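Local coordinates for periplasmic binding protein/LacI transcriptional regulator (Shewanella sp. ANA-3, PDB 5OCP) that binds L-arabinofuranose in both its alpha and beta forms and probably delivers it to an arabinose ABC transporter, at residues 18-29 with 245-253; 229-240 with 274-285. All coordinates share one frame; numbering follows the deposited sequence.

Interaction 1 of 2, residues 18-29 with 245-253; sequences FSEAVKAEAKQR and PYLGGPAFD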
loop_
_atom_site.group_PDB
_atom_site.type_symbol
_atom_site.label_atom_id
_atom_site.label_comp_id
_atom_site.label_asym_id
_atom_site.label_seq_id
_atom_site.Cartn_x
_atom_site.Cartn_y
_atom_site.Cartn_z
ATOM N N PHE A 18 -2.021 0.326 -9.019
ATOM C CA PHE A 18 -1.198 1.554 -8.949
ATOM C C PHE A 18 -0.428 1.692 -10.211
ATOM O O PHE A 18 -0.429 2.805 -10.832
ATOM C CB PHE A 18 -0.277 1.505 -7.754
ATOM C CG PHE A 18 0.627 2.662 -7.539
ATOM C CD1 PHE A 18 0.346 3.922 -7.952
ATOM C CD2 PHE A 18 1.832 2.429 -6.811
ATOM C CE1 PHE A 18 1.213 4.942 -7.686
ATOM C CE2 PHE A 18 2.730 3.440 -6.538
ATOM C CZ PHE A 18 2.402 4.707 -6.997
ATOM N N SER A 19 0.201 0.640 -10.645
ATOM C CA SER A 19 0.944 0.723 -11.930
ATOM C C SER A 19 -0.004 1.132 -13.104
ATOM O O SER A 19 0.265 2.017 -13.869
ATOM C CB SER A 19 1.640 -0.561 -12.266
ATOM O OG SER A 19 2.542 -0.846 -11.241
ATOM N N GLU A 20 -1.151 0.491 -13.177
ATOM C CA GLU A 20 -2.134 0.834 -14.208
ATOM C C GLU A 20 -2.657 2.252 -14.124
ATOM O O GLU A 20 -2.822 2.957 -15.164
ATOM C CB GLU A 20 -3.327 -0.181 -14.206
ATOM C CG GLU A 20 -2.927 -1.539 -14.710
ATOM C CD GLU A 20 -2.332 -1.529 -16.175
ATOM O OE1 GLU A 20 -2.783 -0.756 -17.086
ATOM O OE2 GLU A 20 -1.382 -2.308 -16.437
ATOM N N ALA A 21 -2.865 2.737 -12.914
ATOM C CA ALA A 21 -3.239 4.134 -12.673
ATOM C C ALA A 21 -2.204 5.154 -13.098
ATOM O O ALA A 21 -2.536 6.130 -13.763
ATOM C CB ALA A 21 -3.547 4.384 -11.228
ATOM N N VAL A 22 -0.929 4.888 -12.805
ATOM C CA VAL A 22 0.120 5.802 -13.242
ATOM C C VAL A 22 0.191 5.865 -14.783
ATOM O O VAL A 22 0.353 6.975 -15.339
ATOM C CB VAL A 22 1.501 5.461 -12.650
ATOM C CG1 VAL A 22 2.493 6.478 -13.150
ATOM C CG2 VAL A 22 1.522 5.614 -11.115
ATOM N N LYS A 23 0.081 4.709 -15.426
ATOM C CA LYS A 23 0.089 4.592 -16.922
ATOM C C LYS A 23 -1.134 5.358 -17.508
ATOM O O LYS A 23 -1.012 6.177 -18.446
ATOM C CB LYS A 23 0.071 3.144 -17.326
ATOM C CG LYS A 23 1.383 2.442 -17.092
ATOM C CD LYS A 23 1.216 0.970 -17.311
ATOM C CE LYS A 23 2.511 0.224 -17.227
ATOM N NZ LYS A 23 2.314 -1.227 -17.478
ATOM N N ALA A 24 -2.282 5.154 -16.897
ATOM C CA ALA A 24 -3.487 5.887 -17.314
ATOM C C ALA A 24 -3.364 7.407 -17.100
ATOM O O ALA A 24 -3.814 8.165 -18.012
ATOM C CB ALA A 24 -4.709 5.336 -16.615
ATOM N N GLU A 25 -2.812 7.888 -15.967
ATOM C CA GLU A 25 -2.630 9.297 -15.718
ATOM C C GLU A 25 -1.574 9.874 -16.695
ATOM O O GLU A 25 -1.725 11.032 -17.205
ATOM C CB GLU A 25 -2.197 9.608 -14.321
ATOM C CG GLU A 25 -3.281 9.312 -13.251
ATOM C CD GLU A 25 -2.698 9.019 -11.856
ATOM O OE1 GLU A 25 -1.726 8.210 -11.639
ATOM O OE2 GLU A 25 -3.206 9.624 -10.950
ATOM N N ALA A 26 -0.518 9.125 -16.932
ATOM C CA ALA A 26 0.468 9.616 -17.924
ATOM C C ALA A 26 -0.171 9.845 -19.297
ATOM O O ALA A 26 0.058 10.864 -19.947
ATOM C CB ALA A 26 1.638 8.660 -18.074
ATOM N N LYS A 27 -0.958 8.904 -19.712
ATOM C CA LYS A 27 -1.610 8.937 -21.023
ATOM C C LYS A 27 -2.532 10.139 -21.098
ATOM O O LYS A 27 -2.538 10.863 -22.133
ATOM C CB LYS A 27 -2.384 7.653 -21.278
ATOM C CG LYS A 27 -2.862 7.503 -22.716
ATOM C CD LYS A 27 -4.145 6.695 -22.820
ATOM C CE LYS A 27 -4.875 6.920 -24.158
ATOM N NZ LYS A 27 -6.342 7.125 -23.921
ATOM N N GLN A 28 -3.265 10.395 -20.004
ATOM C CA GLN A 28 -4.176 11.525 -19.989
ATOM C C GLN A 28 -3.438 12.810 -20.205
ATOM O O GLN A 28 -3.960 13.728 -20.856
ATOM C CB GLN A 28 -4.896 11.612 -18.639
ATOM C CG GLN A 28 -5.940 12.720 -18.614
ATOM C CD GLN A 28 -6.546 12.970 -17.284
ATOM O OE1 GLN A 28 -5.889 12.914 -16.255
ATOM N NE2 GLN A 28 -7.859 13.223 -17.289
ATOM N N ARG A 29 -2.251 12.918 -19.610
ATOM C CA ARG A 29 -1.461 14.127 -19.614
ATOM C C ARG A 29 -0.452 14.233 -20.794
ATOM O O ARG A 29 0.255 15.208 -20.853
ATOM C CB ARG A 29 -0.729 14.244 -18.309
ATOM C CG ARG A 29 -1.649 14.512 -17.141
ATOM C CD ARG A 29 -1.067 14.027 -15.857
ATOM N NE ARG A 29 -1.994 14.218 -14.752
ATOM C CZ ARG A 29 -1.990 15.265 -13.943
ATOM N NH1 ARG A 29 -1.100 16.256 -14.088
ATOM N NH2 ARG A 29 -2.924 15.324 -12.968
ATOM N N PRO A 245 -4.936 4.690 -5.669
ATOM C CA PRO A 245 -3.801 4.391 -6.581
ATOM C C PRO A 245 -3.444 5.582 -7.482
ATOM O O PRO A 245 -2.514 5.458 -8.297
ATOM C CB PRO A 245 -4.297 3.215 -7.347
ATOM C CG PRO A 245 -5.752 3.396 -7.449
ATOM C CD PRO A 245 -6.151 4.022 -6.138
ATOM N N TYR A 246 -4.055 6.771 -7.266
ATOM C CA TYR A 246 -3.815 7.980 -8.103
ATOM C C TYR A 246 -2.824 8.973 -7.614
ATOM O O TYR A 246 -3.089 10.129 -7.600
ATOM C CB TYR A 246 -5.148 8.641 -8.417
ATOM C CG TYR A 246 -6.028 7.694 -9.061
ATOM C CD1 TYR A 246 -5.784 7.294 -10.381
ATOM C CD2 TYR A 246 -7.131 7.171 -8.389
ATOM C CE1 TYR A 246 -6.555 6.392 -11.002
ATOM C CE2 TYR A 246 -7.901 6.221 -9.016
ATOM C CZ TYR A 246 -7.610 5.892 -10.296
ATOM O OH TYR A 246 -8.357 4.987 -10.941
ATOM N N LEU A 247 -1.622 8.510 -7.225
ATOM C CA LEU A 247 -0.583 9.340 -6.732
ATOM C C LEU A 247 0.221 9.945 -7.874
ATOM O O LEU A 247 0.959 10.918 -7.662
ATOM C CB LEU A 247 0.385 8.498 -5.920
ATOM C CG LEU A 247 -0.237 7.826 -4.720
ATOM C CD1 LEU A 247 0.833 6.952 -4.148
ATOM C CD2 LEU A 247 -0.628 8.905 -3.737
ATOM N N GLY A 248 0.071 9.394 -9.077
ATOM C CA GLY A 248 0.777 9.871 -10.228
ATOM C C GLY A 248 0.371 11.304 -10.539
ATOM O O GLY A 248 1.209 12.133 -10.829
ATOM N N GLY A 249 -0.928 11.603 -10.453
ATOM C CA GLY A 249 -1.419 12.910 -10.781
ATOM C C GLY A 249 -0.718 14.026 -10.086
ATOM O O GLY A 249 -0.132 14.887 -10.756
ATOM N N PRO A 250 -0.743 14.037 -8.735
ATOM C CA PRO A 250 0.024 15.052 -8.051
ATOM C C PRO A 250 1.514 15.004 -8.300
ATOM O O PRO A 250 2.186 16.044 -8.188
ATOM C CB PRO A 250 -0.311 14.843 -6.531
ATOM C CG PRO A 250 -1.527 14.009 -6.522
ATOM C CD PRO A 250 -1.580 13.242 -7.830
ATOM N N ALA A 251 2.065 13.808 -8.531
ATOM C CA ALA A 251 3.471 13.722 -8.940
ATOM C C ALA A 251 3.763 14.478 -10.291
ATOM O O ALA A 251 4.683 15.269 -10.342
ATOM C CB ALA A 251 3.925 12.274 -9.066
ATOM N N PHE A 252 2.908 14.261 -11.248
ATOM C CA PHE A 252 3.039 14.934 -12.580
ATOM C C PHE A 252 2.805 16.468 -12.472
ATOM O O PHE A 252 3.481 17.275 -13.136
ATOM C CB PHE A 252 2.098 14.259 -13.539
ATOM C CG PHE A 252 2.427 12.837 -13.871
ATOM C CD1 PHE A 252 3.710 12.418 -14.243
ATOM C CD2 PHE A 252 1.434 11.906 -13.869
ATOM C CE1 PHE A 252 3.955 11.092 -14.543
ATOM C CE2 PHE A 252 1.680 10.564 -14.122
ATOM C CZ PHE A 252 2.927 10.146 -14.532
ATOM N N ASP A 253 1.925 16.896 -11.555
ATOM C CA ASP A 253 1.710 18.329 -11.289
ATOM C C ASP A 253 2.914 18.988 -10.710
ATOM O O ASP A 253 3.293 20.093 -11.121
ATOM C CB ASP A 253 0.574 18.545 -10.288
ATOM C CG ASP A 253 -0.797 18.207 -10.850
ATOM O OD1 ASP A 253 -1.012 18.289 -12.073
ATOM O OD2 ASP A 253 -1.686 17.881 -10.019
#

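Interaction 2 of 2, residues 229-240 with 274-285; sequences FKAMADGDVNAT and DVFTQETAAAEY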
loop_
_atom_site.group_PDB
_atom_site.type_symbol
_atom_site.label_atom_id
_atom_site.label_comp_id
_atom_site.label_asym_id
_atom_site.label_seq_id
_atom_site.Cartn_x
_atom_site.Cartn_y
_atom_site.Cartn_z
ATOM N N PHE A 229 -13.826 -5.372 -1.332
ATOM C CA PHE A 229 -15.152 -4.833 -1.265
ATOM C C PHE A 229 -16.151 -5.979 -1.596
ATOM O O PHE A 229 -17.164 -6.095 -0.910
ATOM C CB PHE A 229 -15.371 -3.690 -2.258
ATOM C CG PHE A 229 -14.936 -2.372 -1.688
ATOM C CD1 PHE A 229 -15.815 -1.597 -0.913
ATOM C CD2 PHE A 229 -13.660 -1.885 -1.960
ATOM C CE1 PHE A 229 -15.423 -0.423 -0.331
ATOM C CE2 PHE A 229 -13.270 -0.673 -1.407
ATOM C CZ PHE A 229 -14.105 0.034 -0.558
ATOM N N LYS A 230 -15.768 -6.800 -2.539
ATOM C CA LYS A 230 -16.598 -8.006 -2.848
ATOM C C LYS A 230 -16.734 -8.963 -1.628
ATOM O O LYS A 230 -17.845 -9.299 -1.194
ATOM C CB LYS A 230 -16.084 -8.750 -4.017
ATOM C CG LYS A 230 -16.955 -9.975 -4.339
ATOM C CD LYS A 230 -16.702 -10.524 -5.744
ATOM C CE LYS A 230 -17.613 -11.730 -6.040
ATOM N NZ LYS A 230 -19.052 -11.429 -5.728
ATOM N N ALA A 231 -15.600 -9.276 -1.018
ATOM C CA ALA A 231 -15.556 -10.005 0.231
ATOM C C ALA A 231 -16.360 -9.391 1.378
ATOM O O ALA A 231 -16.988 -10.104 2.197
ATOM C CB ALA A 231 -14.081 -10.220 0.617
ATOM N N MET A 232 -16.349 -8.063 1.515
ATOM C CA MET A 232 -17.139 -7.366 2.489
ATOM C C MET A 232 -18.656 -7.515 2.144
ATOM O O MET A 232 -19.407 -7.791 3.050
ATOM C CB MET A 232 -16.826 -5.865 2.564
ATOM C CG MET A 232 -15.593 -5.570 3.315
ATOM S SD MET A 232 -15.327 -3.863 3.880
ATOM C CE MET A 232 -15.280 -2.963 2.395
ATOM N N ALA A 233 -18.988 -7.405 0.870
ATOM C CA ALA A 233 -20.377 -7.526 0.350
ATOM C C ALA A 233 -20.878 -8.940 0.645
ATOM O O ALA A 233 -22.073 -9.129 0.942
ATOM C CB ALA A 233 -20.406 -7.228 -1.158
ATOM N N ASP A 234 -19.974 -9.897 0.595
ATOM C CA ASP A 234 -20.277 -11.303 0.912
ATOM C C ASP A 234 -20.251 -11.689 2.353
ATOM O O ASP A 234 -20.701 -12.811 2.690
ATOM C CB ASP A 234 -19.417 -12.242 0.057
ATOM C CG ASP A 234 -19.722 -12.073 -1.435
ATOM O OD1 ASP A 234 -20.776 -11.427 -1.794
ATOM O OD2 ASP A 234 -18.884 -12.532 -2.264
ATOM N N GLY A 235 -19.776 -10.833 3.239
ATOM C CA GLY A 235 -19.716 -11.125 4.661
ATOM C C GLY A 235 -18.421 -11.782 5.209
ATOM O O GLY A 235 -18.345 -12.010 6.405
ATOM N N ASP A 236 -17.401 -11.953 4.384
ATOM C CA ASP A 236 -16.162 -12.685 4.759
ATOM C C ASP A 236 -15.072 -11.842 5.404
ATOM O O ASP A 236 -14.146 -12.364 6.048
ATOM C CB ASP A 236 -15.582 -13.372 3.531
ATOM C CG ASP A 236 -16.399 -14.638 3.089
ATOM O OD1 ASP A 236 -17.124 -15.179 3.953
ATOM O OD2 ASP A 236 -16.209 -15.056 1.940
ATOM N N VAL A 237 -15.151 -10.521 5.220
ATOM C CA VAL A 237 -14.222 -9.566 5.900
ATOM C C VAL A 237 -14.999 -8.329 6.349
ATOM O O VAL A 237 -16.154 -8.166 5.965
ATOM C CB VAL A 237 -13.104 -9.148 4.939
ATOM C CG1 VAL A 237 -12.284 -10.339 4.505
ATOM C CG2 VAL A 237 -13.635 -8.363 3.766
ATOM N N ASN A 238 -14.404 -7.503 7.197
ATOM C CA ASN A 238 -15.197 -6.484 7.874
ATOM C C ASN A 238 -14.945 -5.061 7.464
ATOM O O ASN A 238 -15.903 -4.335 7.298
ATOM C CB ASN A 238 -15.049 -6.612 9.316
ATOM C CG ASN A 238 -15.527 -7.980 9.795
ATOM O OD1 ASN A 238 -14.752 -8.939 9.829
ATOM N ND2 ASN A 238 -16.845 -8.095 10.077
ATOM N N ALA A 239 -13.672 -4.675 7.359
ATOM C CA ALA A 239 -13.309 -3.206 7.204
ATOM C C ALA A 239 -11.988 -3.052 6.528
ATOM O O ALA A 239 -11.094 -3.897 6.673
ATOM C CB ALA A 239 -13.316 -2.433 8.514
ATOM N N THR A 240 -11.848 -1.995 5.708
ATOM C CA THR A 240 -10.574 -1.636 5.133
ATOM C C THR A 240 -10.493 -0.142 4.978
ATOM O O THR A 240 -11.512 0.537 4.957
ATOM C CB THR A 240 -10.347 -2.351 3.796
ATOM O OG1 THR A 240 -9.033 -2.133 3.304
ATOM C CG2 THR A 240 -11.332 -1.857 2.726
ATOM N N ASP A 274 -10.595 6.820 3.644
ATOM C CA ASP A 274 -11.619 6.550 4.667
ATOM C C ASP A 274 -11.755 5.031 4.920
ATOM O O ASP A 274 -11.304 4.225 4.132
ATOM C CB ASP A 274 -12.990 7.068 4.257
ATOM C CG ASP A 274 -13.124 8.577 4.363
ATOM O OD1 ASP A 274 -12.254 9.245 5.001
ATOM O OD2 ASP A 274 -14.105 9.083 3.734
ATOM N N VAL A 275 -12.336 4.708 6.091
ATOM C CA VAL A 275 -12.700 3.328 6.456
ATOM C C VAL A 275 -14.025 2.939 5.757
ATOM O O VAL A 275 -15.037 3.671 5.892
ATOM C CB VAL A 275 -12.908 3.239 7.958
ATOM C CG1 VAL A 275 -13.273 1.851 8.316
ATOM C CG2 VAL A 275 -11.662 3.576 8.719
ATOM N N PHE A 276 -13.990 1.802 5.057
ATOM C CA PHE A 276 -15.155 1.227 4.421
ATOM C C PHE A 276 -15.441 -0.082 5.113
ATOM O O PHE A 276 -14.492 -0.804 5.527
ATOM C CB PHE A 276 -14.928 1.037 2.984
ATOM C CG PHE A 276 -14.884 2.341 2.204
ATOM C CD1 PHE A 276 -13.751 3.111 2.167
ATOM C CD2 PHE A 276 -15.987 2.836 1.644
ATOM C CE1 PHE A 276 -13.715 4.320 1.479
ATOM C CE2 PHE A 276 -15.981 4.059 0.929
ATOM C CZ PHE A 276 -14.843 4.791 0.884
ATOM N N THR A 277 -16.734 -0.389 5.271
ATOM C CA THR A 277 -17.113 -1.617 5.998
ATOM C C THR A 277 -18.242 -2.337 5.231
ATOM O O THR A 277 -18.672 -1.922 4.163
ATOM C CB THR A 277 -17.623 -1.266 7.387
ATOM O OG1 THR A 277 -18.971 -0.730 7.298
ATOM C CG2 THR A 277 -16.664 -0.286 8.168
ATOM N N GLN A 278 -18.741 -3.395 5.826
ATOM C CA GLN A 278 -19.870 -4.157 5.225
ATOM C C GLN A 278 -21.093 -3.274 5.016
ATOM O O GLN A 278 -21.849 -3.577 4.103
ATOM C CB GLN A 278 -20.253 -5.347 6.162
ATOM C CG GLN A 278 -19.181 -6.469 6.220
ATOM C CD GLN A 278 -19.575 -7.641 7.104
ATOM O OE1 GLN A 278 -20.664 -7.661 7.658
ATOM N NE2 GLN A 278 -18.733 -8.615 7.215
ATOM N N GLU A 279 -21.231 -2.243 5.821
ATOM C CA GLU A 279 -22.434 -1.332 5.805
ATOM C C GLU A 279 -22.655 -0.731 4.435
ATOM O O GLU A 279 -23.807 -0.679 3.955
ATOM C CB GLU A 279 -22.348 -0.254 6.869
ATOM C CG GLU A 279 -22.208 -0.897 8.270
ATOM C CD GLU A 279 -22.681 -0.040 9.428
ATOM O OE1 GLU A 279 -22.682 -0.587 10.582
ATOM O OE2 GLU A 279 -23.037 1.138 9.157
ATOM N N THR A 280 -21.589 -0.381 3.719
ATOM C CA THR A 280 -21.759 0.158 2.409
ATOM C C THR A 280 -21.184 -0.696 1.361
ATOM O O THR A 280 -21.151 -0.302 0.172
ATOM C CB THR A 280 -21.193 1.583 2.274
ATOM O OG1 THR A 280 -19.795 1.504 2.552
ATOM C CG2 THR A 280 -21.915 2.565 3.142
ATOM N N ALA A 281 -20.828 -1.937 1.677
ATOM C CA ALA A 281 -20.126 -2.734 0.679
ATOM C C ALA A 281 -20.914 -3.088 -0.596
ATOM O O ALA A 281 -20.311 -3.144 -1.680
ATOM C CB ALA A 281 -19.545 -3.994 1.285
ATOM N N ALA A 282 -22.213 -3.431 -0.467
ATOM C CA ALA A 282 -22.993 -3.717 -1.646
ATOM C C ALA A 282 -23.013 -2.515 -2.608
ATOM O O ALA A 282 -22.756 -2.684 -3.826
ATOM C CB ALA A 282 -24.389 -4.221 -1.278
ATOM N N ALA A 283 -23.252 -1.329 -2.075
ATOM C CA ALA A 283 -23.329 -0.097 -2.844
ATOM C C ALA A 283 -21.963 0.264 -3.453
ATOM O O ALA A 283 -21.835 0.622 -4.599
ATOM C CB ALA A 283 -23.844 1.010 -1.960
ATOM N N GLU A 284 -20.916 0.075 -2.663
ATOM C CA GLU A 284 -19.583 0.472 -3.106
ATOM C C GLU A 284 -19.012 -0.502 -4.099
ATOM O O GLU A 284 -18.369 -0.075 -5.060
ATOM C CB GLU A 284 -18.632 0.651 -1.938
ATOM C CG GLU A 284 -18.830 1.882 -1.057
ATOM C CD GLU A 284 -18.448 3.175 -1.707
ATOM O OE1 GLU A 284 -17.483 3.167 -2.518
ATOM O OE2 GLU A 284 -19.148 4.175 -1.386
ATOM N N TYR A 285 -19.238 -1.799 -3.924
ATOM C CA TYR A 285 -18.712 -2.811 -4.857
ATOM C C TYR A 285 -19.270 -2.569 -6.248
ATOM O O TYR A 285 -18.517 -2.606 -7.207
ATOM C CB TYR A 285 -18.933 -4.240 -4.403
ATOM C CG TYR A 285 -18.374 -5.223 -5.383
ATOM C CD1 TYR A 285 -16.995 -5.295 -5.607
ATOM C CD2 TYR A 285 -19.215 -6.062 -6.111
ATOM C CE1 TYR A 285 -16.469 -6.134 -6.527
ATOM C CE2 TYR A 285 -18.684 -6.950 -7.032
ATOM C CZ TYR A 285 -17.319 -6.984 -7.242
ATOM O OH TYR A 285 -16.769 -7.864 -8.163
HETATM O O HOH W 1 -20.021 -11.426 8.376
#

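Interaction 1 of 2, residues 18-29 with 245-253
The ring of Phe252 forms the apolar centre, a knob in the hole formed by Val22, Glu25, Ala26 and Arg29 on helix 18-29. Its CG lies anti to the carbonyl carbon (chi1 -66°), which sends the ring out until CZ meets Val22 CG1 at 3.9 Å. Glu25 CB comes up to the ring edge, 4.0 Å from Phe252 CE2, with Ile31 and Val3 close by. The helices run in roughly the same direction, their axes 43° apart.

Toward Phe18 the partners are loop residues. Phe18 CZ touches Leu247 CD1 at 4.0 Å, and the edge of the same ring faces Pro245 O, 3.3 Å from CD1. One turn on, the methyl of Ala21 rests on Tyr246, with CB 3.6 Å from CE1.

Gly248 and Gly249 bring backbone, not side chain, up to Glu25. A CB on Gly248 would run into Glu25 OE1, so this glycine lets the carboxylate sit close to the main chain. Glu25 OE2 also lies at the edge of the Tyr246 ring, and accepts a weak hydrogen bond from Gly249 N at 3.1 Å.

At the outer edge Arg29 NH1 donates a nearly straight hydrogen bond (170°) to Asp253 OD1 at 2.9 Å, part of a salt bridge. Asp253 OD1 lies in the guanidinium plane but is approached from above the carboxylate plane, and Gly249 CA lies over one guanidinium face. The carboxylate of Glu25 sits by the amino end of helix 248-259, whose dipole is likely to ease its negative charge, whereas that of Asp253 is answered directly by Arg29.

Interaction 2 of 2, residues 229-240 with 274-285
Thr240 and Phe276 form a hydrogen-bonded antiparallel pair at the margin of a mixed sheet, and the helices flanking their strands pack on each other beside it. Thr240 N donates to Phe276 O at 2.9 Å, and Phe276 N returns the bond to Thr240 O at 2.8 Å. Ala239 and Thr277, the neighbouring non-hydrogen-bonded pair, turn to the sheet face lined by Trp117 of helix 107-121.

On the sheet side that carries Phe276, the ring edge of Phe229 points at the face of the Phe276 ring in an offset edge-to-face pair, centroids 5.5 Å apart and planes at 69°. Met232 CB presses on Ala281 CB at 3.5 Å, and the small alanine permits close approach of the helices.

The sheet belongs to one of the two lobes of the periplasmic-binding-protein fold, with 275-277 as its outermost, antiparallel strand. Thr277 ends that strand and N-caps the next helix, its OG1 accepting from Glu279 N at 3.1 Å, while a Schellman motif at Gly235 closes helix 226-234.

With the chain extended beyond CG (chi2 -178°), Gln278 reaches back to the turn after Gly235. Its NE2 donates almost straight (170°) to Val237 O at 2.9 Å, from above the carbonyl plane, and a water held by Gly235 O gives NE2 a weak second partner. A leucine here would probably leave Val237 O without this donor and the turn less firmly tied to the helix start. Farther along, Lys230 CB makes a CH-pi contact over the face of Tyr285, 3.9 Å from the ring centroid.

Interactions 1 and 2 lie in different lobes: helix 18-29 packs beside the parallel sheet containing strand 2-7, whereas 229-240 and 274-285 build the edge of the mixed sheet. Their centres are about 26 Å apart and their nearest atoms about 10 Å, with no touch. The chain joins them directly, since strand 239-242 of interaction 2 leads through the pocket residue Leu243 to the loop and helix 248-259 of interaction 1. Each comes near the sugar site at one end: the Phe18 side chain is about 7 Å from beta-L-arabinofuranose and meets the pocket residues Trp14 and Asp88, while the Thr240 side chain, hydrogen-bonded to Asp196, is about 9 Å from alpha-L-arabinofuranose.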